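Local structure of Slr1438 protein (Synechocystis sp., 3K25) at residues A[11-24]-A[27-41]. The protein is of unconfirmed function but probably binds a carbohydrate and acts as an isomerase of the aldose 1-epimerase type. Sequence-based numbering, arbitrary orientation.
Sequences PLTYHLEDDQSLAR and LVPGRGGLVTEWTVQ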
loop_
_atom_site.group_PDB
_atom_site.type_symbol
_atom_site.label_atom_id
_atom_site.label_comp_id
_atom_site.label_asym_id
_atom_site.label_seq_id
_atom_site.Cartn_x
_atom_site.Cartn_y
_atom_site.Cartn_z
ATOM N N PRO A 11 -2.735 -12.537 15.608
ATOM C CA PRO A 11 -2.687 -11.161 16.119
ATOM C C PRO A 11 -4.029 -10.505 16.351
ATOM O O PRO A 11 -5.057 -10.954 15.841
ATOM C CB PRO A 11 -1.885 -10.430 15.054
ATOM C CG PRO A 11 -2.328 -11.140 13.799
ATOM C CD PRO A 11 -2.300 -12.597 14.201
ATOM N N LEU A 12 -4.002 -9.427 17.126
ATOM C CA LEU A 12 -5.205 -8.676 17.417
ATOM C C LEU A 12 -5.715 -8.140 16.080
ATOM O O LEU A 12 -5.086 -7.293 15.425
ATOM C CB LEU A 12 -4.896 -7.542 18.387
ATOM C CG LEU A 12 -6.173 -6.960 18.989
ATOM C CD1 LEU A 12 -5.984 -6.766 20.487
ATOM C CD2 LEU A 12 -6.533 -5.671 18.289
ATOM N N THR A 13 -6.871 -8.654 15.682
ATOM C CA THR A 13 -7.472 -8.298 14.411
ATOM C C THR A 13 -8.793 -7.566 14.551
ATOM O O THR A 13 -9.678 -7.984 15.305
ATOM C CB THR A 13 -7.701 -9.568 13.591
ATOM O OG1 THR A 13 -6.467 -10.292 13.523
ATOM C CG2 THR A 13 -8.196 -9.238 12.195
ATOM N N TYR A 14 -8.918 -6.466 13.816
ATOM C CA TYR A 14 -10.144 -5.687 13.815
ATOM C C TYR A 14 -10.963 -6.118 12.616
ATOM O O TYR A 14 -10.411 -6.461 11.574
ATOM C CB TYR A 14 -9.838 -4.188 13.760
ATOM C CG TYR A 14 -9.764 -3.576 15.143
ATOM C CD1 TYR A 14 -8.641 -3.755 15.957
ATOM C CD2 TYR A 14 -10.858 -2.893 15.676
ATOM C CE1 TYR A 14 -8.623 -3.273 17.270
ATOM C CE2 TYR A 14 -10.852 -2.411 16.976
ATOM C CZ TYR A 14 -9.739 -2.603 17.772
ATOM O OH TYR A 14 -9.756 -2.134 19.064
ATOM N N HIS A 15 -12.281 -6.126 12.780
ATOM C CA HIS A 15 -13.195 -6.524 11.708
ATOM C C HIS A 15 -14.164 -5.399 11.393
ATOM O O HIS A 15 -14.869 -4.904 12.271
ATOM C CB HIS A 15 -13.976 -7.766 12.123
ATOM C CG HIS A 15 -13.129 -8.986 12.263
ATOM N ND1 HIS A 15 -12.756 -9.757 11.184
ATOM C CD2 HIS A 15 -12.566 -9.562 13.352
ATOM C CE1 HIS A 15 -11.998 -10.759 11.601
ATOM N NE2 HIS A 15 -11.867 -10.664 12.912
ATOM N N LEU A 16 -14.189 -4.987 10.133
ATOM C CA LEU A 16 -15.076 -3.909 9.717
ATOM C C LEU A 16 -16.153 -4.439 8.781
ATOM O O LEU A 16 -15.906 -5.368 8.002
ATOM C CB LEU A 16 -14.281 -2.790 9.030
ATOM C CG LEU A 16 -13.546 -1.795 9.935
ATOM C CD1 LEU A 16 -12.355 -2.476 10.616
ATOM C CD2 LEU A 16 -13.079 -0.599 9.102
ATOM N N GLU A 17 -17.347 -3.849 8.862
ATOM C CA GLU A 17 -18.436 -4.283 8.006
ATOM C C GLU A 17 -19.602 -3.322 7.793
ATOM O O GLU A 17 -19.854 -2.411 8.593
ATOM C CB GLU A 17 -18.993 -5.621 8.515
ATOM C CG GLU A 17 -20.505 -5.660 8.650
ATOM C CD GLU A 17 -21.023 -6.998 9.108
ATOM O OE1 GLU A 17 -20.938 -7.965 8.328
ATOM O OE2 GLU A 17 -21.511 -7.085 10.253
ATOM N N ASP A 18 -20.281 -3.564 6.671
ATOM C CA ASP A 18 -21.490 -2.871 6.254
ATOM C C ASP A 18 -22.395 -4.037 5.857
ATOM O O ASP A 18 -22.337 -4.519 4.720
ATOM C CB ASP A 18 -21.241 -1.955 5.045
ATOM C CG ASP A 18 -22.531 -1.283 4.527
ATOM O OD1 ASP A 18 -23.478 -1.051 5.321
ATOM O OD2 ASP A 18 -22.586 -0.964 3.316
ATOM N N ASP A 19 -23.204 -4.505 6.814
ATOM C CA ASP A 19 -24.117 -5.631 6.595
ATOM C C ASP A 19 -25.078 -5.370 5.454
ATOM O O ASP A 19 -25.748 -6.281 4.987
ATOM C CB ASP A 19 -24.905 -5.974 7.874
ATOM C CG ASP A 19 -25.685 -4.792 8.436
ATOM O OD1 ASP A 19 -26.116 -3.922 7.652
ATOM O OD2 ASP A 19 -25.883 -4.743 9.671
ATOM N N GLN A 20 -25.134 -4.120 5.008
ATOM C CA GLN A 20 -26.001 -3.740 3.909
ATOM C C GLN A 20 -25.371 -4.089 2.579
ATOM O O GLN A 20 -25.997 -4.715 1.736
ATOM C CB GLN A 20 -26.298 -2.246 3.967
ATOM C CG GLN A 20 -27.311 -1.905 5.024
ATOM C CD GLN A 20 -28.515 -2.811 4.929
ATOM O OE1 GLN A 20 -29.179 -2.871 3.893
ATOM N NE2 GLN A 20 -28.797 -3.536 6.003
ATOM N N SER A 21 -24.125 -3.684 2.393
ATOM C CA SER A 21 -23.424 -3.965 1.149
ATOM C C SER A 21 -22.780 -5.327 1.231
ATOM O O SER A 21 -22.169 -5.780 0.267
ATOM C CB SER A 21 -22.336 -2.928 0.916
ATOM O OG SER A 21 -21.400 -2.954 1.985
ATOM N N LEU A 22 -22.924 -5.981 2.382
ATOM C CA LEU A 22 -22.314 -7.288 2.596
ATOM C C LEU A 22 -20.804 -7.151 2.443
ATOM O O LEU A 22 -20.146 -7.966 1.790
ATOM C CB LEU A 22 -22.852 -8.314 1.594
ATOM C CG LEU A 22 -24.046 -9.145 2.066
ATOM C CD1 LEU A 22 -25.176 -8.232 2.494
ATOM C CD2 LEU A 22 -24.492 -10.060 0.949
ATOM N N ALA A 23 -20.262 -6.106 3.059
ATOM C CA ALA A 23 -18.835 -5.841 2.998
ATOM C C ALA A 23 -18.159 -6.011 4.354
ATOM O O ALA A 23 -18.621 -5.479 5.368
ATOM C CB ALA A 23 -18.591 -4.435 2.478
ATOM N N ARG A 24 -17.065 -6.760 4.362
ATOM C CA ARG A 24 -16.314 -6.971 5.582
ATOM C C ARG A 24 -14.816 -6.910 5.321
ATOM O O ARG A 24 -14.311 -7.419 4.309
ATOM C CB ARG A 24 -16.716 -8.295 6.248
ATOM C CG ARG A 24 -16.971 -9.480 5.311
ATOM C CD ARG A 24 -18.042 -10.399 5.915
ATOM N NE ARG A 24 -17.755 -10.735 7.307
ATOM C CZ ARG A 24 -18.679 -10.823 8.261
ATOM N NH1 ARG A 24 -19.950 -10.600 7.974
ATOM N NH2 ARG A 24 -18.330 -11.130 9.503
ATOM N N LEU A 27 -8.456 -5.820 9.500
ATOM C CA LEU A 27 -7.279 -4.983 9.670
ATOM C C LEU A 27 -6.548 -5.373 10.958
ATOM O O LEU A 27 -7.158 -5.453 12.016
ATOM C CB LEU A 27 -7.710 -3.511 9.679
ATOM C CG LEU A 27 -6.815 -2.380 10.183
ATOM C CD1 LEU A 27 -5.385 -2.546 9.749
ATOM C CD2 LEU A 27 -7.399 -1.081 9.674
ATOM N N VAL A 28 -5.251 -5.662 10.856
ATOM C CA VAL A 28 -4.460 -6.039 12.023
ATOM C C VAL A 28 -3.325 -5.014 12.221
ATOM O O VAL A 28 -2.237 -5.128 11.643
ATOM C CB VAL A 28 -3.945 -7.526 11.887
ATOM C CG1 VAL A 28 -3.764 -7.877 10.446
ATOM C CG2 VAL A 28 -2.640 -7.742 12.667
ATOM N N PRO A 29 -3.593 -3.981 13.042
ATOM C CA PRO A 29 -2.756 -2.838 13.437
ATOM C C PRO A 29 -1.334 -3.068 13.950
ATOM O O PRO A 29 -0.451 -2.263 13.690
ATOM C CB PRO A 29 -3.626 -2.122 14.470
ATOM C CG PRO A 29 -4.475 -3.222 15.023
ATOM C CD PRO A 29 -4.855 -3.974 13.798
ATOM N N GLY A 30 -1.116 -4.149 14.689
ATOM C CA GLY A 30 0.212 -4.432 15.205
ATOM C C GLY A 30 1.200 -4.852 14.126
ATOM O O GLY A 30 2.411 -4.876 14.368
ATOM N N ARG A 31 0.688 -5.186 12.941
ATOM C CA ARG A 31 1.522 -5.600 11.818
ATOM C C ARG A 31 1.585 -4.542 10.732
ATOM O O ARG A 31 1.362 -4.843 9.560
ATOM C CB ARG A 31 0.988 -6.878 11.176
ATOM C CG ARG A 31 1.019 -8.086 12.050
ATOM C CD ARG A 31 2.418 -8.477 12.434
ATOM N NE ARG A 31 2.572 -9.919 12.285
ATOM C CZ ARG A 31 2.877 -10.506 11.137
ATOM N NH1 ARG A 31 3.070 -9.763 10.063
ATOM N NH2 ARG A 31 2.957 -11.827 11.058
ATOM N N GLY A 32 1.865 -3.304 11.111
ATOM C CA GLY A 32 1.958 -2.246 10.124
ATOM C C GLY A 32 0.660 -1.552 9.754
ATOM O O GLY A 32 0.585 -0.966 8.679
ATOM N N GLY A 33 -0.344 -1.581 10.629
ATOM C CA GLY A 33 -1.620 -0.939 10.321
ATOM C C GLY A 33 -2.131 -1.483 9.000
ATOM O O GLY A 33 -2.671 -0.763 8.163
ATOM N N LEU A 34 -1.958 -2.788 8.844
ATOM C CA LEU A 34 -2.295 -3.517 7.640
ATOM C C LEU A 34 -3.704 -4.062 7.450
ATOM O O LEU A 34 -4.250 -4.739 8.327
ATOM C CB LEU A 34 -1.304 -4.687 7.490
ATOM C CG LEU A 34 -1.515 -5.695 6.354
ATOM C CD1 LEU A 34 -1.231 -5.010 5.015
ATOM C CD2 LEU A 34 -0.607 -6.902 6.537
ATOM N N VAL A 35 -4.274 -3.757 6.283
ATOM C CA VAL A 35 -5.575 -4.273 5.854
ATOM C C VAL A 35 -5.129 -5.608 5.245
ATOM O O VAL A 35 -4.341 -5.621 4.300
ATOM C CB VAL A 35 -6.201 -3.423 4.709
ATOM C CG1 VAL A 35 -7.353 -4.182 4.062
ATOM C CG2 VAL A 35 -6.696 -2.112 5.245
ATOM N N THR A 36 -5.602 -6.726 5.770
ATOM C CA THR A 36 -5.170 -8.003 5.229
ATOM C C THR A 36 -6.148 -8.573 4.222
ATOM O O THR A 36 -5.757 -8.953 3.124
ATOM C CB THR A 36 -4.986 -9.021 6.338
ATOM O OG1 THR A 36 -6.219 -9.150 7.056
ATOM C CG2 THR A 36 -3.910 -8.567 7.298
ATOM N N GLU A 37 -7.422 -8.633 4.600
ATOM C CA GLU A 37 -8.444 -9.185 3.714
ATOM C C GLU A 37 -9.657 -8.280 3.611
ATOM O O GLU A 37 -9.975 -7.548 4.543
ATOM C CB GLU A 37 -8.884 -10.567 4.208
ATOM C CG GLU A 37 -7.735 -11.499 4.545
ATOM C CD GLU A 37 -8.171 -12.944 4.727
ATOM O OE1 GLU A 37 -9.275 -13.189 5.265
ATOM O OE2 GLU A 37 -7.399 -13.843 4.339
ATOM N N TRP A 38 -10.332 -8.341 2.469
ATOM C CA TRP A 38 -11.523 -7.528 2.222
ATOM C C TRP A 38 -12.488 -8.295 1.325
ATOM O O TRP A 38 -12.089 -8.797 0.278
ATOM C CB TRP A 38 -11.105 -6.210 1.562
ATOM C CG TRP A 38 -12.226 -5.328 1.075
ATOM C CD1 TRP A 38 -13.524 -5.323 1.504
ATOM C CD2 TRP A 38 -12.121 -4.273 0.104
ATOM N NE1 TRP A 38 -14.232 -4.328 0.865
ATOM C CE2 TRP A 38 -13.397 -3.669 0.001
ATOM C CE3 TRP A 38 -11.071 -3.778 -0.686
ATOM C CZ2 TRP A 38 -13.655 -2.594 -0.859
ATOM C CZ3 TRP A 38 -11.325 -2.704 -1.543
ATOM C CH2 TRP A 38 -12.613 -2.124 -1.620
ATOM N N THR A 39 -13.748 -8.417 1.751
ATOM C CA THR A 39 -14.767 -9.120 0.954
ATOM C C THR A 39 -16.062 -8.342 0.771
ATOM O O THR A 39 -16.567 -7.698 1.690
ATOM C CB THR A 39 -15.160 -10.499 1.535
ATOM O OG1 THR A 39 -15.748 -10.334 2.834
ATOM C CG2 THR A 39 -13.959 -11.402 1.608
ATOM N N VAL A 40 -16.582 -8.424 -0.446
ATOM C CA VAL A 40 -17.822 -7.775 -0.834
ATOM C C VAL A 40 -18.752 -8.869 -1.327
ATOM O O VAL A 40 -18.495 -9.505 -2.345
ATOM C CB VAL A 40 -17.576 -6.765 -1.955
ATOM C CG1 VAL A 40 -17.138 -5.444 -1.363
ATOM C CG2 VAL A 40 -16.479 -7.284 -2.878
ATOM N N GLN A 41 -19.835 -9.092 -0.594
ATOM C CA GLN A 41 -20.792 -10.128 -0.951
ATOM C C GLN A 41 -20.115 -11.485 -0.850
ATOM O O GLN A 41 -20.486 -12.427 -1.547
ATOM C CB GLN A 41 -21.319 -9.921 -2.371
ATOM C CG GLN A 41 -22.045 -8.607 -2.561
ATOM C CD GLN A 41 -22.618 -8.459 -3.953
ATOM O OE1 GLN A 41 -21.894 -8.526 -4.947
ATOM N NE2 GLN A 41 -23.926 -8.253 -4.032
#
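Leu-27 pairs with Tyr-14 in an antiparallel hydrogen-bonded bridge: Tyr-14 N reaches Leu-27 O at 2.7 Å, and Leu-27 N returns a bond to Tyr-14 O. On the same face of the sheet both side chains rest on strand 110-117. Val-28 CG2, anti to the backbone N, meets Pro-11 CG at 3.6 Å, and Val-28 CB lies 4.1 Å from Thr-13 OG1. Thr-13 OG1 donates to Pro-11 O at 2.8 Å, from above the carbonyl plane. Losing the hydroxyl and CG2 of Thr-13 to an alanine is likely to leave Pro-11 O without this donor, the 11-13 loop less fixed and a gap beside Val-28 CB. Pro-29 follows, its CG 4.3 Å from Tyr-14 CD1.

Beyond the hairpin turn, strand 34-40 pairs with the end of the first segment. The indole of Trp-38 presents CD1, at the ring edge, to Arg-24 O, whose main partner is Thr-39 N at 2.8 Å in a nearly straight bond (173°). Arg-24 N in turn donates to Thr-39 O, while Arg-24 NH1 forms a salt bridge with Glu-17 OE1. Val-40 CG1 lies 4.2 Å from Ala-23 CB and, beyond the last bridge, Gln-41 N still donates to Leu-22 O. Backbone N-H...O bonds thus carry the pairing at both ends of this antiparallel meander, flanked by apolar contacts, with the Arg-24 and Glu-17 charges paired within segment 11-24.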